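Local coordinates for protein 2-dehydropantoate 2-reductase (Enterococcus faecium, PDB 3WFI) that acts as an NAD(H)-dependent D-mandelate dehydrogenase, a member of the ketopantoate reductase family with a Rossmann-type coenzyme-binding domain, at residues K216-I221 and E240-C245; S183-A188 and N223-V228; G192-L197 and S247-E252; G279-K284 and P293-L298; T78-L83 and I107-I112. One frame throughout, in Å; residues are numbered along the deposited sequence.

Interaction 1: K216-I221 and E240-C245; sequences KMVATI and EVIAHC
Two helices of the C-terminal part of this ketopantoate reductase relative meet here: Val218 and Ala219 of helix 214-231 touch Ile242 and Cys245 of helix 238-246. The two short segments run roughly antiparallel, at 134°, and their axes come within 9.7 Å. The backbones are nearest at Ala219 and Ile242, whose CA atoms lie 6.1 Å apart. The bare methyl of Ala219 suits this close approach. Ile242 lays the end of its longer branch on it, with CD1 3.9 Å from Ala219 CB. The side chain of Ile242 leaves its backbone alongside the partner helix. Its CG1 lies opposite the carbonyl carbon (chi1 -70°), and the extended arm turns in to carry CD1 across. Val218 points toward helix 238-246. Its CG1 meets Cys245 CB at 3.8 Å and Ile242 CG2 at 4.3 Å, so one methyl touches residues a helical turn apart. Thr193 packs against both Val218 and Cys245. Away from the partner, Thr220 and Lys216 form a polar pair. Thr220 OG1 donates to Lys216 O at 2.8 Å, and Thr220 N reaches the same oxygen from the opposite face of its plane. Lys216 NZ donates to Thr220 OG1 and forms a salt bridge with Glu300 of the second subunit. This is apolar helix-helix packing in the C-terminal domain of the family, with the small Ala219 at the closest approach.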
# COMPACT_ATOMS: atom_id res chain seq x y z
N LYS B 216 -2.73 -10.50 -8.06
CA LYS B 216 -3.86 -9.87 -7.43
C LYS B 216 -3.70 -8.35 -7.40
O LYS B 216 -4.64 -7.60 -7.68
CB LYS B 216 -4.09 -10.42 -6.03
CG LYS B 216 -5.11 -9.64 -5.21
CD LYS B 216 -6.51 -9.70 -5.81
CE LYS B 216 -7.58 -9.24 -4.82
NZ LYS B 216 -7.30 -7.88 -4.30
N MET B 217 -2.51 -7.88 -7.06
CA MET B 217 -2.30 -6.43 -6.92
C MET B 217 -2.38 -5.74 -8.29
O MET B 217 -3.01 -4.69 -8.44
CB MET B 217 -0.96 -6.15 -6.25
CG MET B 217 -0.95 -6.58 -4.79
SD MET B 217 0.55 -6.14 -3.89
CE MET B 217 1.76 -7.22 -4.69
N VAL B 218 -1.76 -6.35 -9.29
CA VAL B 218 -1.81 -5.85 -10.66
C VAL B 218 -3.27 -5.85 -11.16
O VAL B 218 -3.74 -4.85 -11.68
CB VAL B 218 -0.88 -6.66 -11.60
CG1 VAL B 218 -1.15 -6.34 -13.07
CG2 VAL B 218 0.58 -6.38 -11.26
N ALA B 219 -3.98 -6.96 -10.97
CA ALA B 219 -5.34 -7.09 -11.47
C ALA B 219 -6.26 -6.06 -10.85
O ALA B 219 -7.10 -5.47 -11.55
CB ALA B 219 -5.89 -8.48 -11.21
N THR B 220 -6.11 -5.84 -9.54
CA THR B 220 -6.94 -4.88 -8.84
C THR B 220 -6.70 -3.47 -9.38
O THR B 220 -7.65 -2.71 -9.61
CB THR B 220 -6.69 -4.93 -7.32
OG1 THR B 220 -6.92 -6.26 -6.84
CG2 THR B 220 -7.61 -3.99 -6.57
N ILE B 221 -5.43 -3.10 -9.55
CA ILE B 221 -5.09 -1.77 -10.05
C ILE B 221 -5.61 -1.56 -11.47
O ILE B 221 -6.22 -0.52 -11.78
CB ILE B 221 -3.58 -1.48 -9.97
CG1 ILE B 221 -3.16 -1.34 -8.51
CG2 ILE B 221 -3.21 -0.21 -10.73
CD1 ILE B 221 -1.67 -1.57 -8.28
N GLU B 240 -6.27 -8.80 -21.23
CA GLU B 240 -5.11 -8.52 -22.07
C GLU B 240 -4.20 -7.51 -21.40
O GLU B 240 -2.98 -7.71 -21.34
CB GLU B 240 -5.52 -8.03 -23.46
CG GLU B 240 -4.38 -8.03 -24.48
CD GLU B 240 -3.36 -6.90 -24.30
OE1 GLU B 240 -3.75 -5.75 -23.95
OE2 GLU B 240 -2.16 -7.16 -24.52
N VAL B 241 -4.78 -6.44 -20.88
CA VAL B 241 -3.97 -5.41 -20.24
C VAL B 241 -3.20 -5.96 -19.04
O VAL B 241 -2.02 -5.67 -18.88
CB VAL B 241 -4.80 -4.16 -19.88
CG1 VAL B 241 -3.98 -3.19 -19.04
CG2 VAL B 241 -5.28 -3.49 -21.15
N ILE B 242 -3.87 -6.79 -18.23
CA ILE B 242 -3.21 -7.47 -17.12
C ILE B 242 -2.04 -8.32 -17.63
O ILE B 242 -0.92 -8.24 -17.10
CB ILE B 242 -4.20 -8.35 -16.33
CG1 ILE B 242 -5.19 -7.47 -15.56
CG2 ILE B 242 -3.46 -9.24 -15.34
CD1 ILE B 242 -6.44 -8.17 -15.07
N ALA B 243 -2.28 -9.12 -18.66
CA ALA B 243 -1.20 -9.95 -19.25
C ALA B 243 -0.05 -9.08 -19.75
O ALA B 243 1.13 -9.41 -19.57
CB ALA B 243 -1.74 -10.81 -20.38
N HIS B 244 -0.39 -7.93 -20.32
CA HIS B 244 0.63 -7.00 -20.82
C HIS B 244 1.49 -6.42 -19.68
O HIS B 244 2.72 -6.33 -19.80
CB HIS B 244 -0.04 -5.87 -21.61
CG HIS B 244 0.93 -4.86 -22.15
ND1 HIS B 244 1.95 -5.20 -23.00
CD2 HIS B 244 1.01 -3.52 -21.97
CE1 HIS B 244 2.64 -4.11 -23.32
NE2 HIS B 244 2.10 -3.08 -22.70
N CYS B 245 0.85 -6.03 -18.58
CA CYS B 245 1.58 -5.63 -17.38
C CYS B 245 2.51 -6.76 -16.90
O CYS B 245 3.68 -6.51 -16.58
CB CYS B 245 0.59 -5.28 -16.26
SG CYS B 245 -0.36 -3.78 -16.55

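Interaction 2: S183-A188 and N223-V228; sequences SIYRKA and NEFAKV
The Tyr185 ring reaches across to segment 223-228 and meets the Val228 side chain at about a right angle, with Tyr185 OH 3.6 Å from Val228 CG1. The CD2 and CE2 atoms of Tyr185 also pass Phe225. Tyr185 CE2 is 3.9 Å from the Phe225 carbonyl O, and Tyr185 CD2 lies near the plane of the Phe225 ring, at its edge, 4.4 Å from Phe225 CD2. The side chain of Tyr185 leaves its backbone alongside the partner, and its end then turns in. Its chi1 of -103° departs from a staggered value and swings the ring over. Phe225 reaches back the other way, toward the end of segment 183-188. Its CE2 touches Ala188 CB at 3.8 Å and comes to 3.4 Å from Ala188 O. The segments 183-188 and 223-228, of helices 180-191 and 214-231, run close to antiparallel, at 156°, with axes 10.4 Å apart. Both helices belong to the helical C-terminal domain. Both rings lie between the helices, and all four touching residues are buried. The polar end of Tyr185 is also served, since its OH is hydrogen-bonded to Glu232. Ile281 of helix 278-288 packs on both rings. Ile107, from the coenzyme-binding domain, packs on Tyr185 and Ala188. The side chain of Ala188 lies about 9 Å from that of Asn105, an NAD(+)-binding residue.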
# COMPACT_ATOMS: atom_id res chain seq x y z
N SER B 183 -4.43 3.08 -26.23
CA SER B 183 -3.06 2.60 -26.06
C SER B 183 -2.35 3.38 -24.95
O SER B 183 -1.50 2.83 -24.25
CB SER B 183 -2.27 2.63 -27.38
OG SER B 183 -1.39 3.73 -27.41
N ILE B 184 -2.74 4.65 -24.77
CA ILE B 184 -2.22 5.47 -23.69
C ILE B 184 -2.72 4.93 -22.32
O ILE B 184 -1.97 4.90 -21.34
CB ILE B 184 -2.63 6.98 -23.84
CG1 ILE B 184 -2.05 7.68 -25.08
CG2 ILE B 184 -2.28 7.78 -22.58
CD1 ILE B 184 -1.11 6.94 -25.98
N TYR B 185 -3.99 4.53 -22.25
CA TYR B 185 -4.51 3.91 -21.01
C TYR B 185 -3.83 2.58 -20.73
O TYR B 185 -3.45 2.32 -19.60
CB TYR B 185 -6.03 3.74 -21.06
CG TYR B 185 -6.80 4.78 -20.24
CD1 TYR B 185 -7.53 5.79 -20.87
CD2 TYR B 185 -6.85 4.71 -18.84
CE1 TYR B 185 -8.25 6.72 -20.11
CE2 TYR B 185 -7.56 5.63 -18.08
CZ TYR B 185 -8.27 6.63 -18.70
OH TYR B 185 -8.95 7.51 -17.89
N ARG B 186 -3.61 1.77 -21.77
CA ARG B 186 -2.94 0.48 -21.62
C ARG B 186 -1.52 0.65 -21.11
O ARG B 186 -1.08 -0.05 -20.19
CB ARG B 186 -2.94 -0.26 -22.97
CG ARG B 186 -2.24 -1.61 -22.98
CD ARG B 186 -2.70 -2.36 -24.23
NE ARG B 186 -2.02 -3.63 -24.48
CZ ARG B 186 -0.84 -3.76 -25.07
NH1 ARG B 186 -0.12 -2.70 -25.41
NH2 ARG B 186 -0.35 -4.98 -25.29
N LYS B 187 -0.78 1.58 -21.71
CA LYS B 187 0.55 1.90 -21.21
C LYS B 187 0.51 2.42 -19.76
O LYS B 187 1.39 2.10 -18.96
CB LYS B 187 1.21 2.93 -22.13
CG LYS B 187 2.56 3.46 -21.65
CD LYS B 187 3.56 2.34 -21.39
CE LYS B 187 4.94 2.89 -21.03
NZ LYS B 187 5.72 1.90 -20.24
N ALA B 188 -0.47 3.25 -19.42
CA ALA B 188 -0.54 3.81 -18.06
C ALA B 188 -0.79 2.73 -17.02
O ALA B 188 -0.33 2.86 -15.87
CB ALA B 188 -1.59 4.90 -17.96
N ASN B 223 -8.10 -2.94 -12.92
CA ASN B 223 -9.55 -2.77 -12.88
C ASN B 223 -9.99 -1.38 -12.49
O ASN B 223 -10.98 -0.88 -13.00
CB ASN B 223 -10.21 -3.83 -11.99
CG ASN B 223 -10.57 -5.05 -12.77
OD1 ASN B 223 -11.55 -5.05 -13.52
ND2 ASN B 223 -9.80 -6.10 -12.61
N GLU B 224 -9.23 -0.74 -11.61
CA GLU B 224 -9.50 0.65 -11.26
C GLU B 224 -9.27 1.57 -12.47
O GLU B 224 -10.13 2.39 -12.79
CB GLU B 224 -8.64 1.10 -10.06
CG GLU B 224 -8.96 0.36 -8.77
CD GLU B 224 -8.19 0.85 -7.56
OE1 GLU B 224 -7.37 1.78 -7.70
OE2 GLU B 224 -8.39 0.28 -6.47
N PHE B 225 -8.13 1.43 -13.13
CA PHE B 225 -7.87 2.15 -14.39
C PHE B 225 -9.01 1.96 -15.40
O PHE B 225 -9.48 2.91 -16.03
CB PHE B 225 -6.55 1.67 -15.03
CG PHE B 225 -5.31 2.36 -14.49
CD1 PHE B 225 -4.85 2.11 -13.21
CD2 PHE B 225 -4.57 3.23 -15.32
CE1 PHE B 225 -3.69 2.72 -12.74
CE2 PHE B 225 -3.41 3.84 -14.85
CZ PHE B 225 -2.97 3.58 -13.56
N ALA B 226 -9.46 0.71 -15.55
CA ALA B 226 -10.49 0.35 -16.53
C ALA B 226 -11.87 0.93 -16.21
O ALA B 226 -12.60 1.32 -17.11
CB ALA B 226 -10.57 -1.15 -16.66
N LYS B 227 -12.23 0.95 -14.92
CA LYS B 227 -13.50 1.55 -14.49
C LYS B 227 -13.55 3.04 -14.80
O LYS B 227 -14.56 3.55 -15.28
CB LYS B 227 -13.73 1.33 -12.98
CG LYS B 227 -14.41 0.04 -12.64
CD LYS B 227 -14.74 -0.07 -11.15
CE LYS B 227 -15.31 -1.45 -10.81
NZ LYS B 227 -14.34 -2.59 -10.99
N VAL B 228 -12.44 3.72 -14.54
CA VAL B 228 -12.32 5.13 -14.84
C VAL B 228 -12.30 5.37 -16.36
O VAL B 228 -12.98 6.29 -16.86
CB VAL B 228 -11.07 5.68 -14.11
CG1 VAL B 228 -10.56 6.96 -14.73
CG2 VAL B 228 -11.40 5.88 -12.63

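Interaction 3: G192-L197 and S247-E252; sequences GTMNGL and SCFDPE
This is a Met-aromatic contact between Met194, at the start of helix 194-201, and Phe249, in the loop that follows helix 238-246, with Cys248 beside it. It lies in the C-terminal domain, away from the coenzyme site. Met194 SD is 4.9 Å from the centroid of the Phe249 ring, in a direction 61° off the ring normal. The sulfur therefore approaches obliquely, and the two side chains cross at about a right angle. The terminal methyl also meets this ring, with Met194 CE 3.7 Å from Phe249 CE1. The Met194 chain is bent at chi2 and again at chi3 (104°). The second bend turns the methyl toward the CE1 corner of the ring. Cys248 lies against the same methionine side chain. Its CB lies 3.8 Å from Met194 SD, and its SG is 4.0 Å from Met194 CG. Met205 packs on Met194 and Cys248, while Leu208 packs on Phe249, so helix 205-209 joins the cluster. Val218 of helix 214-231 also touches Met194. Just beyond Phe249 the loop turns. Asp250 OD2 accepts from Glu252 N at 3.0 Å, which makes an Asx turn. The donor sits above the carboxylate plane, 37° out of it. No hydrogen bond links the two segments. The contact probably rests on dispersion between polarisable sulfur, methyl and aromatic groups, a kind of contact that demands less exact direction than a polar bond would.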
# COMPACT_ATOMS: atom_id res chain seq x y z
N GLY B 192 1.29 2.30 -13.90
CA GLY B 192 0.60 2.32 -12.62
C GLY B 192 0.71 1.06 -11.79
O GLY B 192 0.14 0.99 -10.70
N THR B 193 1.44 0.06 -12.28
CA THR B 193 1.63 -1.20 -11.57
C THR B 193 3.10 -1.46 -11.28
O THR B 193 3.49 -1.55 -10.13
CB THR B 193 1.02 -2.40 -12.32
OG1 THR B 193 1.46 -2.42 -13.68
CG2 THR B 193 -0.49 -2.30 -12.29
N MET B 194 3.91 -1.57 -12.33
CA MET B 194 5.32 -1.93 -12.16
C MET B 194 6.08 -0.90 -11.34
O MET B 194 6.81 -1.26 -10.41
CB MET B 194 6.00 -2.09 -13.54
CG MET B 194 5.45 -3.22 -14.40
SD MET B 194 5.50 -4.85 -13.61
CE MET B 194 3.77 -5.05 -13.16
N ASN B 195 5.87 0.38 -11.65
CA ASN B 195 6.59 1.47 -11.01
C ASN B 195 6.39 1.53 -9.49
O ASN B 195 7.35 1.38 -8.73
CB ASN B 195 6.21 2.81 -11.63
CG ASN B 195 6.99 3.12 -12.90
OD1 ASN B 195 8.22 2.92 -12.96
ND2 ASN B 195 6.30 3.61 -13.91
N GLY B 196 5.16 1.78 -9.06
CA GLY B 196 4.84 1.87 -7.63
C GLY B 196 5.15 0.64 -6.82
O GLY B 196 5.74 0.74 -5.73
N LEU B 197 4.77 -0.54 -7.33
CA LEU B 197 4.97 -1.80 -6.60
C LEU B 197 6.44 -2.12 -6.42
O LEU B 197 6.86 -2.52 -5.34
CB LEU B 197 4.24 -2.96 -7.29
CG LEU B 197 2.72 -2.85 -7.32
CD1 LEU B 197 2.11 -3.95 -8.18
CD2 LEU B 197 2.10 -2.86 -5.92
N SER B 247 3.79 -9.28 -18.52
CA SER B 247 4.90 -9.57 -19.43
C SER B 247 6.21 -8.89 -19.01
O SER B 247 7.30 -9.35 -19.37
CB SER B 247 4.53 -9.17 -20.87
OG SER B 247 4.55 -7.76 -21.05
N CYS B 248 6.11 -7.82 -18.21
CA CYS B 248 7.29 -7.18 -17.63
C CYS B 248 8.06 -8.05 -16.63
O CYS B 248 9.22 -7.76 -16.31
CB CYS B 248 6.90 -5.89 -16.93
SG CYS B 248 6.20 -4.65 -18.03
N PHE B 249 7.40 -9.09 -16.11
CA PHE B 249 8.03 -10.00 -15.15
C PHE B 249 9.09 -10.92 -15.78
O PHE B 249 9.84 -11.56 -15.04
CB PHE B 249 7.00 -10.94 -14.50
CG PHE B 249 5.91 -10.25 -13.72
CD1 PHE B 249 6.09 -9.00 -13.14
CD2 PHE B 249 4.70 -10.92 -13.51
CE1 PHE B 249 5.07 -8.41 -12.40
CE2 PHE B 249 3.67 -10.33 -12.78
CZ PHE B 249 3.86 -9.08 -12.22
N ASP B 250 9.13 -11.02 -17.10
CA ASP B 250 9.99 -12.02 -17.74
C ASP B 250 11.45 -11.63 -17.57
O ASP B 250 11.88 -10.62 -18.12
CB ASP B 250 9.63 -12.17 -19.23
CG ASP B 250 10.25 -13.42 -19.87
OD1 ASP B 250 9.68 -13.92 -20.86
OD2 ASP B 250 11.30 -13.89 -19.39
N PRO B 251 12.24 -12.41 -16.81
CA PRO B 251 13.66 -12.05 -16.65
C PRO B 251 14.50 -12.11 -17.94
O PRO B 251 15.54 -11.45 -18.02
CB PRO B 251 14.17 -13.08 -15.64
CG PRO B 251 13.26 -14.24 -15.77
CD PRO B 251 11.93 -13.70 -16.17
N GLU B 252 14.04 -12.87 -18.93
CA GLU B 252 14.77 -12.96 -20.21
C GLU B 252 14.66 -11.69 -21.07
O GLU B 252 15.52 -11.45 -21.92
CB GLU B 252 14.30 -14.18 -21.01
CG GLU B 252 14.57 -15.49 -20.30
CD GLU B 252 14.36 -16.71 -21.17
OE1 GLU B 252 13.88 -16.58 -22.32
OE2 GLU B 252 14.69 -17.82 -20.71

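Interaction 4: G279-K284 and P293-L298; sequences GAISRK and PYCDFL
Asp296 OD1 is gripped by several groups. Ser282 OG, on helix 278-288, donates to it at 2.6 Å through the lone pair that points away from the other carboxylate oxygen. Thr292 OG1, just before helix 293-308, is hydrogen-bonded to the same atom. A water lies 3.0 Å from Asp296 OD1 and 3.3 Å from Ser282 O, and may link the two helices beside the direct bond. The helices approach closely here, with segment axes 8.4 Å apart at 132°. The nearest CA atoms, those of Ser282 and Asp296, are 5.8 Å apart. Ser282 OG also rests 3.6 Å from Cys295 CB. One residue back, the contact turns apolar: Ile281 CG2 meets Cys295 SG at 3.7 Å. That methyl lies opposite the backbone N, although the long arm of Ile281 leads away from the partner. Helix 293-308 faces the second subunit as well, where Tyr294 and Phe297 stack on Phe297 and Tyr294 of that chain. The carboxylate of Asp296 belongs to the first turn of its helix. Its charge is probably favoured there by the helix N-terminus and by the hydroxyl donor, which would strengthen this short link.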
# COMPACT_ATOMS: atom_id res chain seq x y z
N GLY B 279 -2.13 8.71 -9.26
CA GLY B 279 -2.81 9.91 -8.75
C GLY B 279 -3.84 10.45 -9.71
O GLY B 279 -4.88 10.96 -9.31
N ALA B 280 -3.54 10.33 -11.00
CA ALA B 280 -4.44 10.82 -12.05
C ALA B 280 -5.71 9.98 -12.04
O ALA B 280 -6.81 10.51 -12.18
CB ALA B 280 -3.74 10.77 -13.41
N ILE B 281 -5.54 8.67 -11.85
CA ILE B 281 -6.69 7.77 -11.73
C ILE B 281 -7.48 8.05 -10.44
O ILE B 281 -8.72 8.04 -10.46
CB ILE B 281 -6.24 6.29 -11.80
CG1 ILE B 281 -5.60 6.00 -13.17
CG2 ILE B 281 -7.39 5.34 -11.52
CD1 ILE B 281 -6.44 6.41 -14.37
N SER B 282 -6.78 8.34 -9.34
CA SER B 282 -7.46 8.74 -8.09
C SER B 282 -8.31 9.99 -8.29
O SER B 282 -9.45 10.04 -7.87
CB SER B 282 -6.46 8.97 -6.97
OG SER B 282 -5.80 7.75 -6.63
N ARG B 283 -7.74 11.00 -8.96
CA ARG B 283 -8.46 12.25 -9.22
C ARG B 283 -9.71 12.06 -10.08
O ARG B 283 -10.79 12.56 -9.74
CB ARG B 283 -7.51 13.29 -9.83
CG ARG B 283 -6.61 13.92 -8.78
CD ARG B 283 -5.85 15.13 -9.31
NE ARG B 283 -4.99 14.83 -10.46
CZ ARG B 283 -3.82 14.19 -10.40
NH1 ARG B 283 -3.34 13.73 -9.24
NH2 ARG B 283 -3.13 14.02 -11.52
N LYS B 284 -9.58 11.32 -11.18
CA LYS B 284 -10.73 10.98 -12.02
C LYS B 284 -11.77 10.16 -11.25
O LYS B 284 -12.99 10.38 -11.40
CB LYS B 284 -10.28 10.17 -13.25
CG LYS B 284 -9.53 10.96 -14.32
CD LYS B 284 -8.93 10.02 -15.35
CE LYS B 284 -8.03 10.72 -16.36
NZ LYS B 284 -8.80 11.69 -17.17
N PRO B 293 -9.23 2.70 -4.51
CA PRO B 293 -8.47 2.61 -3.28
C PRO B 293 -7.03 2.14 -3.45
O PRO B 293 -6.16 2.63 -2.73
CB PRO B 293 -9.27 1.60 -2.45
CG PRO B 293 -10.01 0.79 -3.45
CD PRO B 293 -10.36 1.75 -4.54
N TYR B 294 -6.77 1.21 -4.37
CA TYR B 294 -5.39 0.75 -4.58
C TYR B 294 -4.54 1.89 -5.17
O TYR B 294 -3.41 2.08 -4.77
CB TYR B 294 -5.32 -0.52 -5.45
CG TYR B 294 -5.53 -1.83 -4.71
CD1 TYR B 294 -6.51 -1.98 -3.74
CD2 TYR B 294 -4.72 -2.93 -4.98
CE1 TYR B 294 -6.70 -3.18 -3.09
CE2 TYR B 294 -4.89 -4.14 -4.33
CZ TYR B 294 -5.88 -4.26 -3.38
OH TYR B 294 -6.07 -5.45 -2.72
N CYS B 295 -5.09 2.66 -6.10
CA CYS B 295 -4.38 3.82 -6.65
C CYS B 295 -4.16 4.87 -5.56
O CYS B 295 -3.08 5.46 -5.47
CB CYS B 295 -5.12 4.43 -7.85
SG CYS B 295 -5.05 3.48 -9.39
N ASP B 296 -5.18 5.08 -4.71
CA ASP B 296 -5.05 6.00 -3.55
C ASP B 296 -3.90 5.55 -2.62
O ASP B 296 -3.01 6.32 -2.28
CB ASP B 296 -6.35 6.04 -2.75
CG ASP B 296 -7.54 6.61 -3.53
OD1 ASP B 296 -7.40 7.06 -4.71
OD2 ASP B 296 -8.66 6.58 -2.97
N PHE B 297 -3.95 4.28 -2.23
CA PHE B 297 -3.00 3.71 -1.25
C PHE B 297 -1.57 3.64 -1.80
O PHE B 297 -0.62 4.00 -1.11
CB PHE B 297 -3.48 2.31 -0.84
CG PHE B 297 -2.91 1.78 0.46
CD1 PHE B 297 -3.20 0.48 0.84
CD2 PHE B 297 -2.13 2.56 1.32
CE1 PHE B 297 -2.72 -0.05 2.02
CE2 PHE B 297 -1.64 2.03 2.50
CZ PHE B 297 -1.93 0.73 2.85
N LEU B 298 -1.43 3.20 -3.04
CA LEU B 298 -0.12 3.11 -3.66
C LEU B 298 0.50 4.51 -3.76
O LEU B 298 1.69 4.69 -3.50
CB LEU B 298 -0.20 2.45 -5.04
CG LEU B 298 1.15 2.10 -5.69
CD1 LEU B 298 2.05 1.33 -4.73
CD2 LEU B 298 0.94 1.29 -6.95
O HOH W 1 -9.88 8.66 -4.95

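Interaction 5: T78-L83 and I107-I112; sequences TKAMQL and IGHEDI
Leu83 carries its CG trans to the backbone N (chi1 176°), while His109 holds its CG opposite the carbonyl carbon (chi1 -61°). These two settings bring Leu83 CD2 to 3.8 Å from His109 CB, and the methyl approaches the imidazole obliquely. Ala80, one turn earlier, touches the far end of the same ring, with its CB 3.6 Å from His109 NE2. Leu83 CD2 also reaches Ile112 CG2 at 4.3 Å. The four residues are buried. They join the starts of helices 80-90 and 109-113, which follow the neighbouring parallel strands 71-76 and 98-102 of the Rossmann-type domain. Lys79 and Gln82, on the same segment as Ala80, bind NAD(+). The side chain of Glu273, another residue of that site, lies about 4 Å from that of Ala80. Gly108 leads into the second helix with a positive phi of 90°, a backbone shape that calls for glycine. Its N makes a weak bond to Glu110 OE1 at 3.3 Å. Beyond, Glu110 and Asp111 form salt bridges with Lys284 of the C-terminal domain. Across the contact itself no hydrogen bond forms: His109 meets alkyl groups with its CB and ring, so the contact across the segments is van der Waals.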
# COMPACT_ATOMS: atom_id res chain seq x y z
N THR B 78 6.25 19.10 -22.72
CA THR B 78 6.63 19.40 -21.34
C THR B 78 6.32 18.19 -20.47
O THR B 78 5.22 17.63 -20.56
CB THR B 78 5.82 20.60 -20.80
OG1 THR B 78 6.16 21.79 -21.51
CG2 THR B 78 6.11 20.84 -19.33
N LYS B 79 7.24 17.80 -19.60
CA LYS B 79 6.99 16.71 -18.66
C LYS B 79 5.76 16.98 -17.79
O LYS B 79 5.42 18.13 -17.51
CB LYS B 79 8.21 16.46 -17.77
CG LYS B 79 9.39 15.88 -18.53
CD LYS B 79 10.69 15.94 -17.72
CE LYS B 79 11.50 14.67 -17.88
NZ LYS B 79 12.66 14.58 -16.95
N ALA B 80 5.11 15.89 -17.36
CA ALA B 80 3.90 15.97 -16.54
C ALA B 80 4.04 16.96 -15.38
O ALA B 80 3.18 17.81 -15.18
CB ALA B 80 3.54 14.59 -16.00
N MET B 81 5.16 16.86 -14.66
CA MET B 81 5.36 17.66 -13.45
C MET B 81 5.53 19.16 -13.73
O MET B 81 5.40 19.98 -12.82
CB MET B 81 6.54 17.11 -12.61
CG MET B 81 6.26 15.76 -11.95
SD MET B 81 7.59 14.97 -11.00
CE MET B 81 7.71 16.09 -9.60
N GLN B 82 5.80 19.51 -14.99
CA GLN B 82 5.94 20.91 -15.38
C GLN B 82 4.78 21.44 -16.24
O GLN B 82 4.74 22.62 -16.56
CB GLN B 82 7.27 21.07 -16.12
CG GLN B 82 8.50 20.74 -15.28
CD GLN B 82 9.75 20.56 -16.11
OE1 GLN B 82 9.72 19.96 -17.19
NE2 GLN B 82 10.87 21.09 -15.62
N LEU B 83 3.81 20.59 -16.57
CA LEU B 83 2.75 20.92 -17.55
C LEU B 83 1.81 22.02 -17.08
O LEU B 83 1.49 22.94 -17.84
CB LEU B 83 1.92 19.68 -17.91
CG LEU B 83 0.72 19.92 -18.85
CD1 LEU B 83 1.16 20.45 -20.21
CD2 LEU B 83 -0.11 18.65 -19.02
N ILE B 107 -1.23 9.54 -18.94
CA ILE B 107 -2.66 9.59 -18.68
C ILE B 107 -3.05 10.73 -17.74
O ILE B 107 -2.36 11.03 -16.78
CB ILE B 107 -3.16 8.22 -18.12
CG1 ILE B 107 -4.66 8.07 -18.34
CG2 ILE B 107 -2.78 8.01 -16.65
CD1 ILE B 107 -4.98 7.64 -19.75
N GLY B 108 -4.17 11.38 -18.03
CA GLY B 108 -4.69 12.43 -17.16
C GLY B 108 -4.21 13.84 -17.47
O GLY B 108 -4.66 14.78 -16.81
N HIS B 109 -3.34 14.01 -18.47
CA HIS B 109 -2.88 15.35 -18.83
C HIS B 109 -4.02 16.21 -19.33
O HIS B 109 -4.06 17.40 -19.06
CB HIS B 109 -1.80 15.31 -19.90
CG HIS B 109 -0.57 14.57 -19.49
ND1 HIS B 109 0.21 13.88 -20.38
CD2 HIS B 109 -0.00 14.40 -18.27
CE1 HIS B 109 1.23 13.33 -19.74
NE2 HIS B 109 1.12 13.63 -18.46
N GLU B 110 -4.96 15.59 -20.04
CA GLU B 110 -6.16 16.26 -20.54
C GLU B 110 -6.93 17.01 -19.44
O GLU B 110 -7.52 18.05 -19.70
CB GLU B 110 -7.07 15.29 -21.33
CG GLU B 110 -7.85 14.21 -20.55
CD GLU B 110 -7.02 13.02 -20.12
OE1 GLU B 110 -5.80 13.01 -20.36
OE2 GLU B 110 -7.57 12.09 -19.50
N ASP B 111 -6.91 16.49 -18.21
CA ASP B 111 -7.63 17.16 -17.12
C ASP B 111 -6.96 18.48 -16.72
O ASP B 111 -7.63 19.44 -16.39
CB ASP B 111 -7.79 16.23 -15.92
CG ASP B 111 -8.52 14.93 -16.29
OD1 ASP B 111 -9.29 14.93 -17.28
OD2 ASP B 111 -8.30 13.91 -15.62
N ILE B 112 -5.63 18.52 -16.75
CA ILE B 112 -4.90 19.79 -16.57
C ILE B 112 -5.17 20.72 -17.76
O ILE B 112 -5.58 21.86 -17.58
CB ILE B 112 -3.39 19.53 -16.42
CG1 ILE B 112 -3.10 18.73 -15.14
CG2 ILE B 112 -2.62 20.84 -16.38
CD1 ILE B 112 -1.76 18.02 -15.14

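In the fold
The touching residues of interactions 2 and 5 are buried. Those of interactions 1, 3 and 4 are only partly so. Interactions 1 to 4 all lie in the C-terminal domain, and interaction 3 joins a helix start to a loop. Interactions 1 and 2 share helix 214-231. Interaction 5 alone lies in the coenzyme-binding domain, nearest the chain centre. Its Ile107 packs onto interaction 2, and Lys284 of interaction 4 bridges to Glu110 and Asp111, so the two domains meet there. Chemistry changes with place. Aliphatic contacts mark interaction 1, rings interaction 2 and sulfur interaction 3; interaction 5 pairs alkyl groups with an imidazole. Segments of interactions 1, 3 and 4 also touch the second subunit. Of the five, interaction 4 has a hydrogen bond across its segments.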